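Local coordinates for phosphogluconate dehydrogenase NAD-binding putative C-terminal domain-containing protein (Sinorhizobium meliloti, PDB 4EZB) that is of unknown function but is probably a dinucleotide-dependent oxidoreductase, with a Rossmann-type sheet domain joined to an all-helical C-terminal domain, at residues E144-A149 against S193-R198; I160-R165 against L181-E186; H288-D293 against P307-R312. One frame throughout, in Å; residues are numbered along the deposited sequence.

Interaction 1. Residues E144-A149 against S193-R198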
# COMPACT_ATOMS: atom_id res chain seq x y z
N GLU A 144 17.92 2.60 23.85
CA GLU A 144 17.66 3.25 22.58
C GLU A 144 16.28 3.89 22.57
O GLU A 144 15.30 3.21 22.86
CB GLU A 144 17.78 2.22 21.46
CG GLU A 144 17.30 2.80 20.14
CD GLU A 144 16.31 1.91 19.44
OE1 GLU A 144 16.04 2.19 18.26
OE2 GLU A 144 15.82 0.94 20.04
N GLY A 145 16.18 5.17 22.25
CA GLY A 145 14.86 5.80 22.12
C GLY A 145 14.54 6.28 20.72
O GLY A 145 15.43 6.48 19.87
N ALA A 146 13.25 6.49 20.47
CA ALA A 146 12.80 7.03 19.21
C ALA A 146 11.62 7.95 19.46
O ALA A 146 10.61 7.56 20.06
CB ALA A 146 12.44 5.92 18.24
N VAL A 147 11.77 9.19 19.02
CA VAL A 147 10.79 10.24 19.29
C VAL A 147 9.73 10.13 18.22
O VAL A 147 10.06 10.06 17.04
CB VAL A 147 11.46 11.60 19.30
CG1 VAL A 147 10.46 12.69 19.70
CG2 VAL A 147 12.66 11.56 20.25
N MSE A 148 8.46 10.07 18.64
CA MSE A 148 7.37 9.66 17.73
C MSE A 148 6.59 10.80 17.13
O MSE A 148 5.73 10.59 16.27
CB MSE A 148 6.36 8.76 18.46
CG MSE A 148 6.97 7.43 18.90
SE MSE A 148 7.85 6.54 17.37
CE MSE A 148 6.26 6.38 16.20
N ALA A 149 6.86 12.01 17.58
CA ALA A 149 6.19 13.19 17.06
C ALA A 149 7.16 14.36 17.12
O ALA A 149 8.19 14.27 17.79
CB ALA A 149 4.95 13.50 17.90
N SER A 193 13.35 0.68 14.97
CA SER A 193 12.78 -0.26 14.02
C SER A 193 11.27 -0.09 13.94
O SER A 193 10.72 0.03 12.87
CB SER A 193 13.12 -1.69 14.39
OG SER A 193 14.48 -1.92 14.03
N LEU A 194 10.63 -0.05 15.10
CA LEU A 194 9.20 0.14 15.19
C LEU A 194 8.72 1.48 14.55
O LEU A 194 7.75 1.49 13.81
CB LEU A 194 8.80 0.06 16.66
CG LEU A 194 7.33 0.10 17.05
CD1 LEU A 194 6.57 -0.80 16.12
CD2 LEU A 194 7.18 -0.40 18.47
N LYS A 195 9.42 2.56 14.85
CA LYS A 195 9.12 3.88 14.29
C LYS A 195 9.21 3.85 12.75
O LYS A 195 8.29 4.30 12.05
CB LYS A 195 10.09 4.93 14.85
CG LYS A 195 9.96 6.28 14.16
CD LYS A 195 10.77 7.37 14.83
CE LYS A 195 10.74 8.64 13.99
NZ LYS A 195 11.42 9.78 14.68
N MSE A 196 10.30 3.30 12.25
CA MSE A 196 10.55 3.19 10.82
C MSE A 196 9.59 2.30 10.08
O MSE A 196 9.09 2.67 9.01
CB MSE A 196 11.96 2.65 10.63
CG MSE A 196 12.70 3.59 9.69
SE MSE A 196 13.59 5.04 10.69
CE MSE A 196 14.62 3.97 11.98
N ILE A 197 9.34 1.11 10.62
CA ILE A 197 8.41 0.18 9.96
C ILE A 197 6.96 0.71 9.92
O ILE A 197 6.21 0.47 8.96
CB ILE A 197 8.51 -1.22 10.58
CG1 ILE A 197 9.90 -1.81 10.27
CG2 ILE A 197 7.45 -2.16 10.01
CD1 ILE A 197 10.31 -2.94 11.20
N ARG A 198 6.58 1.44 10.95
CA ARG A 198 5.26 2.04 11.08
C ARG A 198 5.03 2.99 9.90
O ARG A 198 3.89 3.15 9.45
CB ARG A 198 5.19 2.82 12.39
CG ARG A 198 3.91 3.58 12.63
CD ARG A 198 3.95 4.40 13.92
NE ARG A 198 2.80 5.30 14.00
CZ ARG A 198 2.82 6.60 13.71
NH1 ARG A 198 3.95 7.20 13.34
NH2 ARG A 198 1.70 7.31 13.80

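Interaction 2. Residues I160-R165 against L181-E186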
# COMPACT_ATOMS: atom_id res chain seq x y z
N ILE A 160 7.77 9.01 23.29
CA ILE A 160 9.08 8.39 23.04
C ILE A 160 8.96 6.88 23.21
O ILE A 160 8.37 6.41 24.17
CB ILE A 160 10.17 9.00 23.95
CG1 ILE A 160 10.41 10.46 23.56
CG2 ILE A 160 11.47 8.20 23.85
CD1 ILE A 160 11.22 11.29 24.53
N LEU A 161 9.46 6.12 22.23
CA LEU A 161 9.63 4.68 22.40
C LEU A 161 11.07 4.39 22.86
O LEU A 161 12.02 5.01 22.36
CB LEU A 161 9.32 3.95 21.10
CG LEU A 161 7.87 4.12 20.54
CD1 LEU A 161 7.62 3.22 19.34
CD2 LEU A 161 6.79 3.90 21.60
N VAL A 162 11.22 3.46 23.80
CA VAL A 162 12.54 3.02 24.28
C VAL A 162 12.70 1.49 24.24
O VAL A 162 11.73 0.73 24.40
CB VAL A 162 12.88 3.62 25.67
CG1 VAL A 162 13.20 5.10 25.54
CG2 VAL A 162 11.71 3.45 26.65
N ALA A 163 13.92 1.02 23.99
CA ALA A 163 14.21 -0.41 23.97
C ALA A 163 15.58 -0.65 24.59
O ALA A 163 16.52 0.09 24.32
CB ALA A 163 14.23 -0.90 22.53
N GLY A 164 15.72 -1.73 25.36
CA GLY A 164 17.02 -2.10 25.94
C GLY A 164 16.82 -2.80 27.27
O GLY A 164 15.69 -2.83 27.80
N ARG A 165 17.90 -3.38 27.80
CA ARG A 165 17.86 -4.03 29.11
C ARG A 165 17.08 -3.16 30.10
O ARG A 165 16.11 -3.62 30.70
CB ARG A 165 19.29 -4.30 29.61
CG ARG A 165 19.50 -5.66 30.27
CD ARG A 165 20.75 -5.70 31.16
NE ARG A 165 22.00 -5.38 30.45
CZ ARG A 165 22.99 -6.25 30.20
NH1 ARG A 165 24.08 -5.84 29.55
NH2 ARG A 165 22.90 -7.52 30.59
N LEU A 181 7.11 8.01 28.00
CA LEU A 181 7.88 6.93 27.40
C LEU A 181 7.14 5.61 27.44
O LEU A 181 6.50 5.29 28.43
CB LEU A 181 9.18 6.75 28.17
CG LEU A 181 10.39 7.60 27.86
CD1 LEU A 181 10.25 9.06 28.30
CD2 LEU A 181 11.59 6.95 28.55
N GLU A 182 7.23 4.83 26.37
CA GLU A 182 6.89 3.41 26.48
C GLU A 182 8.00 2.44 26.06
O GLU A 182 8.64 2.60 25.03
CB GLU A 182 5.55 3.05 25.85
CG GLU A 182 5.28 3.64 24.49
CD GLU A 182 3.94 3.18 23.96
OE1 GLU A 182 3.74 1.95 23.83
OE2 GLU A 182 3.08 4.05 23.68
N ALA A 183 8.24 1.46 26.92
CA ALA A 183 9.22 0.43 26.64
C ALA A 183 8.61 -0.55 25.65
O ALA A 183 7.52 -1.06 25.87
CB ALA A 183 9.64 -0.28 27.92
N VAL A 184 9.29 -0.79 24.53
CA VAL A 184 8.70 -1.61 23.49
C VAL A 184 9.45 -2.92 23.28
O VAL A 184 9.01 -3.77 22.49
CB VAL A 184 8.53 -0.83 22.17
CG1 VAL A 184 7.61 0.35 22.38
CG2 VAL A 184 9.89 -0.34 21.68
N GLY A 185 10.55 -3.09 24.00
CA GLY A 185 11.36 -4.30 23.89
C GLY A 185 12.63 -4.21 24.70
O GLY A 185 13.01 -3.14 25.16
N GLU A 186 13.29 -5.35 24.87
CA GLU A 186 14.50 -5.43 25.66
C GLU A 186 15.73 -5.32 24.77
O GLU A 186 16.86 -5.22 25.25
CB GLU A 186 14.52 -6.72 26.48
CG GLU A 186 13.39 -6.79 27.50
CD GLU A 186 13.31 -8.14 28.20
OE1 GLU A 186 14.36 -8.82 28.36
OE2 GLU A 186 12.19 -8.52 28.61

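Interaction 3. Residues H288-D293 against P307-R312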
# COMPACT_ATOMS: atom_id res chain seq x y z
N HIS A 288 4.74 15.11 -4.71
CA HIS A 288 4.99 16.40 -4.07
C HIS A 288 5.50 17.45 -5.08
O HIS A 288 4.99 18.58 -5.14
CB HIS A 288 6.00 16.24 -2.93
CG HIS A 288 6.36 17.52 -2.26
ND1 HIS A 288 5.57 18.09 -1.28
CD2 HIS A 288 7.40 18.37 -2.46
CE1 HIS A 288 6.12 19.23 -0.89
NE2 HIS A 288 7.23 19.42 -1.58
N ALA A 289 6.51 17.05 -5.85
CA ALA A 289 7.06 17.87 -6.94
C ALA A 289 5.96 18.24 -7.94
O ALA A 289 5.79 19.42 -8.28
CB ALA A 289 8.22 17.14 -7.64
N ALA A 290 5.22 17.23 -8.39
CA ALA A 290 4.14 17.41 -9.33
C ALA A 290 3.13 18.47 -8.89
O ALA A 290 2.62 19.24 -9.71
CB ALA A 290 3.43 16.08 -9.57
N MSE A 291 2.86 18.54 -7.58
CA MSE A 291 1.82 19.44 -7.07
C MSE A 291 2.25 20.85 -6.73
O MSE A 291 1.40 21.73 -6.59
CB MSE A 291 1.18 18.80 -5.85
CG MSE A 291 0.32 17.61 -6.29
SE MSE A 291 -0.78 17.01 -4.75
CE MSE A 291 0.69 16.03 -3.85
N LYS A 292 3.56 21.09 -6.57
CA LYS A 292 4.09 22.42 -6.23
C LYS A 292 3.79 23.44 -7.34
O LYS A 292 3.89 23.11 -8.52
CB LYS A 292 5.61 22.35 -6.01
CG LYS A 292 6.07 21.98 -4.60
CD LYS A 292 6.68 23.15 -3.82
CE LYS A 292 7.80 23.88 -4.58
NZ LYS A 292 8.64 24.81 -3.77
N ASP A 293 3.42 24.66 -6.94
CA ASP A 293 3.20 25.81 -7.88
C ASP A 293 2.07 25.57 -8.90
O ASP A 293 2.17 25.97 -10.07
CB ASP A 293 4.50 26.22 -8.59
CG ASP A 293 5.56 26.81 -7.63
OD1 ASP A 293 5.48 28.02 -7.30
OD2 ASP A 293 6.48 26.07 -7.23
N PRO A 307 -6.69 15.50 -10.15
CA PRO A 307 -6.55 15.95 -11.55
C PRO A 307 -5.20 16.58 -11.82
O PRO A 307 -4.65 16.47 -12.93
CB PRO A 307 -7.69 16.96 -11.72
CG PRO A 307 -8.71 16.51 -10.73
CD PRO A 307 -7.94 16.00 -9.54
N VAL A 308 -4.64 17.21 -10.80
CA VAL A 308 -3.34 17.81 -10.95
C VAL A 308 -2.27 16.73 -11.11
O VAL A 308 -1.48 16.79 -12.06
CB VAL A 308 -3.02 18.84 -9.84
CG1 VAL A 308 -1.54 19.20 -9.85
CG2 VAL A 308 -3.88 20.08 -10.04
N LEU A 309 -2.26 15.75 -10.20
CA LEU A 309 -1.37 14.59 -10.28
C LEU A 309 -1.53 13.81 -11.58
O LEU A 309 -0.53 13.42 -12.21
CB LEU A 309 -1.65 13.61 -9.14
CG LEU A 309 -1.14 13.93 -7.75
CD1 LEU A 309 -1.59 12.83 -6.80
CD2 LEU A 309 0.38 14.06 -7.77
N ALA A 310 -2.78 13.54 -11.96
CA ALA A 310 -3.08 12.84 -13.22
C ALA A 310 -2.32 13.51 -14.39
O ALA A 310 -1.57 12.85 -15.11
CB ALA A 310 -4.58 12.82 -13.48
N ARG A 311 -2.50 14.82 -14.52
CA ARG A 311 -1.86 15.59 -15.58
C ARG A 311 -0.36 15.75 -15.37
O ARG A 311 0.43 15.54 -16.30
CB ARG A 311 -2.53 16.95 -15.73
CG ARG A 311 -3.35 17.13 -17.00
CD ARG A 311 -4.07 15.86 -17.47
NE ARG A 311 -5.31 15.59 -16.74
CZ ARG A 311 -6.10 14.54 -16.96
NH1 ARG A 311 -7.21 14.38 -16.25
NH2 ARG A 311 -5.78 13.65 -17.90
N ARG A 312 0.04 16.09 -14.16
CA ARG A 312 1.43 16.45 -13.90
C ARG A 312 2.38 15.27 -13.80
O ARG A 312 3.55 15.41 -14.20
CB ARG A 312 1.56 17.33 -12.66
CG ARG A 312 2.73 18.28 -12.76
CD ARG A 312 2.32 19.66 -13.24
NE ARG A 312 3.49 20.47 -13.58
CZ ARG A 312 4.41 20.89 -12.71
NH1 ARG A 312 4.33 20.60 -11.42
NH2 ARG A 312 5.42 21.63 -13.15

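Interaction 1. Residues E144-A149 against S193-R198
The amino group of K195 donates a hydrogen bond to the backbone oxygen of V147, with NZ and O 2.7 Å apart. It arrives nearly along the C=O axis, the angle at the oxygen being 165°, and so ties the last residue of strand 141-147 to helix 190-218. Here the end of a strand of the Rossmann-type domain meets the long helix that leads into the helical domain, an architecture resembling that of the 6-phosphogluconate and β-hydroxyacid dehydrogenases, its probable relatives. Lysine suits the position because it can span the gap at full stretch: CG stands opposite the backbone N (chi1 172°) and every later torsion is extended, which carries NZ to the strand end.

On the way the lysine chain meets small or flexible neighbours. CD of K195 passes 4.1 Å from CB of A146, whose short side chain points toward the helix and lets the methylenes run close to the strand. M148, present as selenomethionine, is bent at chi2 and chi3; its chain and that of K195 run past one another from opposite ends, with SE 3.7 Å from CB of K195. Three residues before V147 in the strand, the carboxylate of E144 accepts backbone N-H bonds from A191 and S192 in the first turn of the helix, a placement that suits an acidic group because amides at a helix start lack partners within the helix. Beyond the selenium, the terminal methyl of M148 reaches the next turn, where CE lies 3.8 Å from both CD and NH1 of R198.

Interaction 2. Residues I160-R165 against L181-E186
The side chains of L161 and E182 leave the sheet on the same face and run abreast; CD2 of L161 lies 3.3 Å from CG of E182, shorter than a comfortable carbon-carbon contact, so the exact value is doubtful. The glutamate's CG sits between its backbone N and carbonyl carbon (chi1 45°), bringing this methylene against the leucine, while the extended chain beyond it carries OE1 to a long, weak ion pair with R224 of the second subunit. The same leucine methyl meets V184 at about a right angle, CD2 to CG1 3.7 Å. L161 also touches A191 and L194 of helix 190-218.

The strands are parallel, as expected of the β-α-β unit of strand 159-163, helix 167-175 and strand 180-185. E182 N bonds to I160 O, V162 N to E182 O and V184 N to V162 O.

The other face carries I160, V162, L181 and A183. I160 and L181 run alongside each other, I160 CB 4.2 Å from L181 CG, while the V162 chain meets L181 aslant, its CG1 3.9 Å from CD2 of L181. L181 also meets A171 and L174 of helix 167-175, so an alanine in its place would probably open a gap between that helix and the branches of I160 and V162.

Beyond this pairing, G164 N donates to G185 O at 3.1 Å. Glycine fits position 164 because at its phi of 149° a CB would be jammed against the carbonyl oxygen of A163.

Interaction 3. Residues H288-D293 against P307-R312
R312 folds over the end of helix 275-291 and lays its chain across the backbone oxygen of A290. A bend at chi2 (97°) turns the guanidinium back toward this oxygen, and NH1 donates a hydrogen bond to A290 O at 2.8 Å. The acceptor lies in the guanidinium plane, at its edge, whereas the nitrogen stands above the carbonyl plane, 43° out of it. CG of R312 is already 3.2 Å from the same oxygen. The positive group probably gains from sitting near a helix C-terminus, where carbonyl groups leave a partial negative charge.

A290 is small enough for the two helices to come close: its CB is 3.8 Å from CB of R312. The contact is helix-to-helix packing in the all-helical C-terminal domain, joining the last turn of helix 275-291 to the chain's final helix, 301-312.

One turn back along helix 301-312, the apolar chains meet. M291, a selenomethionine, crosses L309 obliquely, with CG 3.8 Å from CD2 of the leucine. That same methyl is 4.1 Å from CB of A290, so one branch of L309 touches two successive residues. M291 then continues toward T249 and F250 of helix 238-268.

In the fold
Interactions 1 and 2 adjoin, with centres 10 Å apart, and share the mixed sheet: strands 141-147 and 159-163 are antiparallel neighbours, joined by probable backbone hydrogen bonds such as A146 N to L161 O. Along the chain, interaction 2 falls between the two segments of interaction 1, and strand 180-185 leads on to helix 190-218. Both contacts also touch the second subunit. Interaction 3 comes later, in the helical domain, its centre 30 Å from that of interaction 1 and 40 Å from that of interaction 2. Helix 190-218 carries the chain between the domains: interactions 1 and 2 probably hold its start against the sheet, while its later part packs against L309 of interaction 3.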